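Local structure of putative exported protein (Bacteroides fragilis NCTC 9343, 3IEE) at residues Q102-T105 and E106-N110; Q231-L234 and S235-T239. The protein is of unknown function but is predicted to be an exported lipoprotein, built mainly of alpha helices. All blocks are in the same frame, centred on the assembly; numbering follows the deposited sequence.

Contact 1. Residues Q102-T105 and E106-N110; sequences QART and EFYAN
Arg-104 lays its aliphatic stem against the rim of the Tyr-108 ring, one turn further along the alpha helix 87-119. CG sits in the plane of the ring at its edge, and Arg-104 CG to Tyr-108 CE2 measures 3.9 Å. Further out, the same CE2 stands over one face of the guanidinium, off towards its rim, with the two planes turned 57° apart, so the groups slant across each other and do not stack flat. Arg-104 leaves the helix with CG anti to its backbone nitrogen (chi1 -177°) and runs on extended, which carries the guanidinium alongside the tyrosine ring, where NH2 bonds the carbonyl oxygen of Val-70; NE makes a weak bond to the carbonyl of Met-40. Phe-107 completes the cluster: its CD2 lies 3.8 Å above the plane of the Tyr-108 ring, over the centre, while Tyr-108 CD2 meets the phenylalanine at its edge. Phe-107 points into the core against Val-46, Val-49 and Leu-50 of helix 43-56, and Ala-103 and Glu-106 touch Leu-136 of helix 123-162. Four successive i to i+4 backbone bonds run through these two turns, from Glu-106 N to Gln-102 O through to Ala-109 N to Thr-105 O. The carbonyl oxygen of Arg-104 accepts Tyr-108 N at 3.0 Å and also has Tyr-108 CD2 at 3.2 Å, near the ring plane.

Contact 2. Residues Q231-L234 and S235-T239; sequences QAFL and SQVET
Leu-234 O is gripped by two donors: the backbone nitrogen of Glu-238, 3.1 Å from Leu-234 O in the regular i to i+4 pattern of alpha helix 224-247, and a water that gives it a weak bond. The same water donates to Glu-238 OE1 at 2.6 Å, bridging the carboxylate back to the carbonyl one turn earlier. Glu-238 CG stands anti to the backbone nitrogen (chi1 -175°), and the extended chain brings OE1 to this water and to Lys-215 NZ, its salt-bridge partner at the end of helix 197-215. On the buried side Val-237 sets CG2 over one face of the Phe-233 ring, a CH-pi contact 3.7 Å from the centroid and 18° off the ring normal. The ring atoms nearest the methyl are CE2 and CZ, away from the stem, and Val-237 CG2 also lies 3.3 Å from Phe-233 O. Val-237 N bonds to Phe-233 O at 2.9 Å. Phe-233 packs on Val-175, Ser-179 and Met-182 of helix 169-189, Val-237 on Leu-207 of helix 197-215. The helix is therefore two-sided here: ring and methyl pack between helices through apolar contact, whereas the carboxylate meets helix 197-215 through a salt bridge that probably steadies it, and shares a water with the backbone.

From the N terminus, the chain reaches contact 1 in the middle of helix 87-119, after helices 17-40 and 43-56, and contact 2 much later, in helix 224-247. Each lies within a single helix and closes no loop beyond one turn; the two are in series, neither nested nor crossed. Their centres are 39 Å apart, on opposite sides of the chain's centre, and their nearest atoms are about 28 Å apart. Contact 1 belongs to the DUF6845 range and borders helices 43-56 and 123-162; contact 2 belongs to the DUF3829-like C-terminal range and borders helices 169-189, 197-215 and 255-268.

Contact 1. Residues Q102-T105 and E106-N110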
loop_
_atom_site.group_PDB
_atom_site.type_symbol
_atom_site.label_atom_id
_atom_site.label_comp_id
_atom_site.label_asym_id
_atom_site.label_seq_id
_atom_site.Cartn_x
_atom_site.Cartn_y
_atom_site.Cartn_z
ATOM N N GLN A 102 0.232 -10.593 13.617
ATOM C CA GLN A 102 -0.739 -11.120 14.612
ATOM C C GLN A 102 -2.173 -10.989 14.086
ATOM O O GLN A 102 -2.941 -11.951 14.152
ATOM C CB GLN A 102 -0.597 -10.424 15.975
ATOM C CG GLN A 102 0.614 -10.925 16.809
ATOM C CD GLN A 102 0.758 -10.297 18.217
ATOM O OE1 GLN A 102 -0.179 -9.698 18.744
ATOM N NE2 GLN A 102 1.953 -10.435 18.807
ATOM N N ALA A 103 -2.517 -9.813 13.542
ATOM C CA ALA A 103 -3.856 -9.596 12.990
ATOM C C ALA A 103 -4.142 -10.530 11.831
ATOM O O ALA A 103 -5.258 -11.061 11.718
ATOM C CB ALA A 103 -4.095 -8.132 12.610
ATOM N N ARG A 104 -3.125 -10.788 11.008
ATOM C CA ARG A 104 -3.268 -11.643 9.847
ATOM C C ARG A 104 -3.473 -13.109 10.263
ATOM O O ARG A 104 -4.342 -13.782 9.711
ATOM C CB ARG A 104 -2.039 -11.469 8.961
ATOM C CG ARG A 104 -2.073 -12.231 7.678
ATOM C CD ARG A 104 -0.889 -11.831 6.800
ATOM N NE ARG A 104 -0.897 -12.592 5.546
ATOM C CZ ARG A 104 -0.431 -13.819 5.429
ATOM N NH1 ARG A 104 0.121 -14.412 6.469
ATOM N NH2 ARG A 104 -0.482 -14.433 4.264
ATOM N N THR A 105 -2.677 -13.568 11.236
ATOM C CA THR A 105 -2.832 -14.895 11.851
ATOM C C THR A 105 -4.244 -15.125 12.328
ATOM O O THR A 105 -4.882 -16.132 11.965
ATOM C CB THR A 105 -1.853 -15.079 13.023
ATOM O OG1 THR A 105 -0.525 -14.938 12.517
ATOM C CG2 THR A 105 -2.053 -16.485 13.654
ATOM N N GLU A 106 -4.755 -14.148 13.066
ATOM C CA GLU A 106 -6.100 -14.195 13.637
ATOM C C GLU A 106 -7.158 -14.222 12.529
ATOM O O GLU A 106 -8.111 -14.998 12.564
ATOM C CB GLU A 106 -6.334 -12.956 14.489
ATOM C CG GLU A 106 -5.593 -12.940 15.807
ATOM C CD GLU A 106 -6.316 -12.067 16.814
ATOM O OE1 GLU A 106 -7.366 -12.536 17.344
ATOM O OE2 GLU A 106 -5.840 -10.932 17.045
ATOM N N PHE A 107 -6.981 -13.352 11.548
ATOM C CA PHE A 107 -7.933 -13.227 10.454
ATOM C C PHE A 107 -8.121 -14.579 9.789
ATOM O O PHE A 107 -9.252 -15.023 9.528
ATOM C CB PHE A 107 -7.397 -12.235 9.416
ATOM C CG PHE A 107 -8.308 -12.031 8.220
ATOM C CD1 PHE A 107 -9.318 -11.084 8.259
ATOM C CD2 PHE A 107 -8.091 -12.725 7.025
ATOM C CE1 PHE A 107 -10.115 -10.854 7.161
ATOM C CE2 PHE A 107 -8.918 -12.502 5.916
ATOM C CZ PHE A 107 -9.929 -11.557 5.995
ATOM N N TYR A 108 -7.013 -15.233 9.484
ATOM C CA TYR A 108 -7.084 -16.557 8.859
ATOM C C TYR A 108 -7.501 -17.705 9.776
ATOM O O TYR A 108 -8.233 -18.561 9.303
ATOM C CB TYR A 108 -5.793 -16.905 8.111
ATOM C CG TYR A 108 -5.672 -16.107 6.839
ATOM C CD1 TYR A 108 -6.421 -16.436 5.713
ATOM C CD2 TYR A 108 -4.860 -14.991 6.784
ATOM C CE1 TYR A 108 -6.329 -15.671 4.540
ATOM C CE2 TYR A 108 -4.769 -14.216 5.642
ATOM C CZ TYR A 108 -5.495 -14.563 4.518
ATOM O OH TYR A 108 -5.354 -13.741 3.397
ATOM N N ALA A 109 -7.088 -17.705 11.051
ATOM C CA ALA A 109 -7.685 -18.612 12.069
ATOM C C ALA A 109 -9.219 -18.462 12.167
ATOM O O ALA A 109 -9.973 -19.473 12.203
ATOM C CB ALA A 109 -7.044 -18.382 13.438
ATOM N N ASN A 110 -9.674 -17.215 12.225
ATOM C CA ASN A 110 -11.092 -16.894 12.348
ATOM C C ASN A 110 -11.917 -17.377 11.168
ATOM O O ASN A 110 -13.098 -17.678 11.335
ATOM C CB ASN A 110 -11.322 -15.382 12.488
ATOM C CG ASN A 110 -10.934 -14.851 13.840
ATOM O OD1 ASN A 110 -10.682 -15.603 14.781
ATOM N ND2 ASN A 110 -10.897 -13.541 13.949
#

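Contact 2. Residues Q231-L234 and S235-T239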
loop_
_atom_site.group_PDB
_atom_site.type_symbol
_atom_site.label_atom_id
_atom_site.label_comp_id
_atom_site.label_asym_id
_atom_site.label_seq_id
_atom_site.Cartn_x
_atom_site.Cartn_y
_atom_site.Cartn_z
ATOM N N GLN A 231 7.711 14.299 -18.249
ATOM C CA GLN A 231 6.471 15.047 -18.508
ATOM C C GLN A 231 5.294 14.113 -18.890
ATOM O O GLN A 231 4.169 14.380 -18.518
ATOM C CB GLN A 231 6.705 16.165 -19.511
ATOM C CG GLN A 231 7.727 17.178 -19.040
ATOM C CD GLN A 231 7.695 18.436 -19.869
ATOM O OE1 GLN A 231 7.265 18.406 -21.051
ATOM N NE2 GLN A 231 8.147 19.548 -19.274
ATOM N N ALA A 232 5.559 12.982 -19.571
ATOM C CA ALA A 232 4.524 11.957 -19.799
ATOM C C ALA A 232 4.010 11.379 -18.472
ATOM O O ALA A 232 2.791 11.236 -18.279
ATOM C CB ALA A 232 5.077 10.819 -20.696
ATOM N N PHE A 233 4.930 11.138 -17.540
ATOM C CA PHE A 233 4.566 10.659 -16.197
ATOM C C PHE A 233 3.658 11.683 -15.520
ATOM O O PHE A 233 2.581 11.329 -15.013
ATOM C CB PHE A 233 5.809 10.401 -15.345
ATOM C CG PHE A 233 5.514 10.085 -13.903
ATOM C CD1 PHE A 233 5.041 8.823 -13.543
ATOM C CD2 PHE A 233 5.725 11.036 -12.900
ATOM C CE1 PHE A 233 4.753 8.523 -12.224
ATOM C CE2 PHE A 233 5.459 10.730 -11.622
ATOM C CZ PHE A 233 4.987 9.471 -11.275
ATOM N N LEU A 234 4.054 12.963 -15.544
ATOM C CA LEU A 234 3.248 14.010 -14.903
ATOM C C LEU A 234 1.822 14.080 -15.479
ATOM O O LEU A 234 0.853 14.288 -14.756
ATOM C CB LEU A 234 3.917 15.372 -15.048
ATOM C CG LEU A 234 5.234 15.616 -14.336
ATOM C CD1 LEU A 234 5.646 17.088 -14.368
ATOM C CD2 LEU A 234 5.154 15.090 -12.920
ATOM N N SER A 235 1.736 13.967 -16.798
ATOM C CA SER A 235 0.435 13.963 -17.477
ATOM C C SER A 235 -0.423 12.794 -17.010
ATOM O O SER A 235 -1.636 12.947 -16.750
ATOM C CB SER A 235 0.640 13.960 -19.001
ATOM O OG SER A 235 -0.606 14.020 -19.686
ATOM N N GLN A 236 0.205 11.652 -16.814
ATOM C CA GLN A 236 -0.498 10.460 -16.344
ATOM C C GLN A 236 -0.932 10.548 -14.880
ATOM O O GLN A 236 -1.994 10.028 -14.486
ATOM C CB GLN A 236 0.372 9.246 -16.588
ATOM C CG GLN A 236 0.455 9.034 -18.062
ATOM C CD GLN A 236 1.304 7.866 -18.423
ATOM O OE1 GLN A 236 1.061 6.767 -17.929
ATOM N NE2 GLN A 236 2.292 8.070 -19.293
ATOM N N VAL A 237 -0.113 11.205 -14.084
ATOM C CA VAL A 237 -0.496 11.469 -12.698
ATOM C C VAL A 237 -1.749 12.334 -12.655
ATOM O O VAL A 237 -2.688 12.075 -11.911
ATOM C CB VAL A 237 0.638 12.117 -11.876
ATOM C CG1 VAL A 237 0.096 12.507 -10.481
ATOM C CG2 VAL A 237 1.870 11.198 -11.840
ATOM N N GLU A 238 -1.783 13.365 -13.468
ATOM C CA GLU A 238 -2.933 14.231 -13.556
ATOM C C GLU A 238 -4.195 13.453 -13.989
ATOM O O GLU A 238 -5.273 13.621 -13.405
ATOM C CB GLU A 238 -2.607 15.398 -14.450
ATOM C CG GLU A 238 -3.742 16.419 -14.505
ATOM C CD GLU A 238 -3.315 17.812 -14.845
ATOM O OE1 GLU A 238 -2.123 18.117 -14.865
ATOM O OE2 GLU A 238 -4.221 18.639 -15.105
ATOM N N THR A 239 -4.049 12.578 -14.980
ATOM C CA THR A 239 -5.155 11.695 -15.386
ATOM C C THR A 239 -5.641 10.824 -14.235
ATOM O O THR A 239 -6.851 10.615 -14.032
ATOM C CB THR A 239 -4.678 10.816 -16.559
ATOM O OG1 THR A 239 -4.394 11.700 -17.651
ATOM C CG2 THR A 239 -5.704 9.752 -16.982
HETATM O O HOH W 1 0.175 16.924 -15.409
#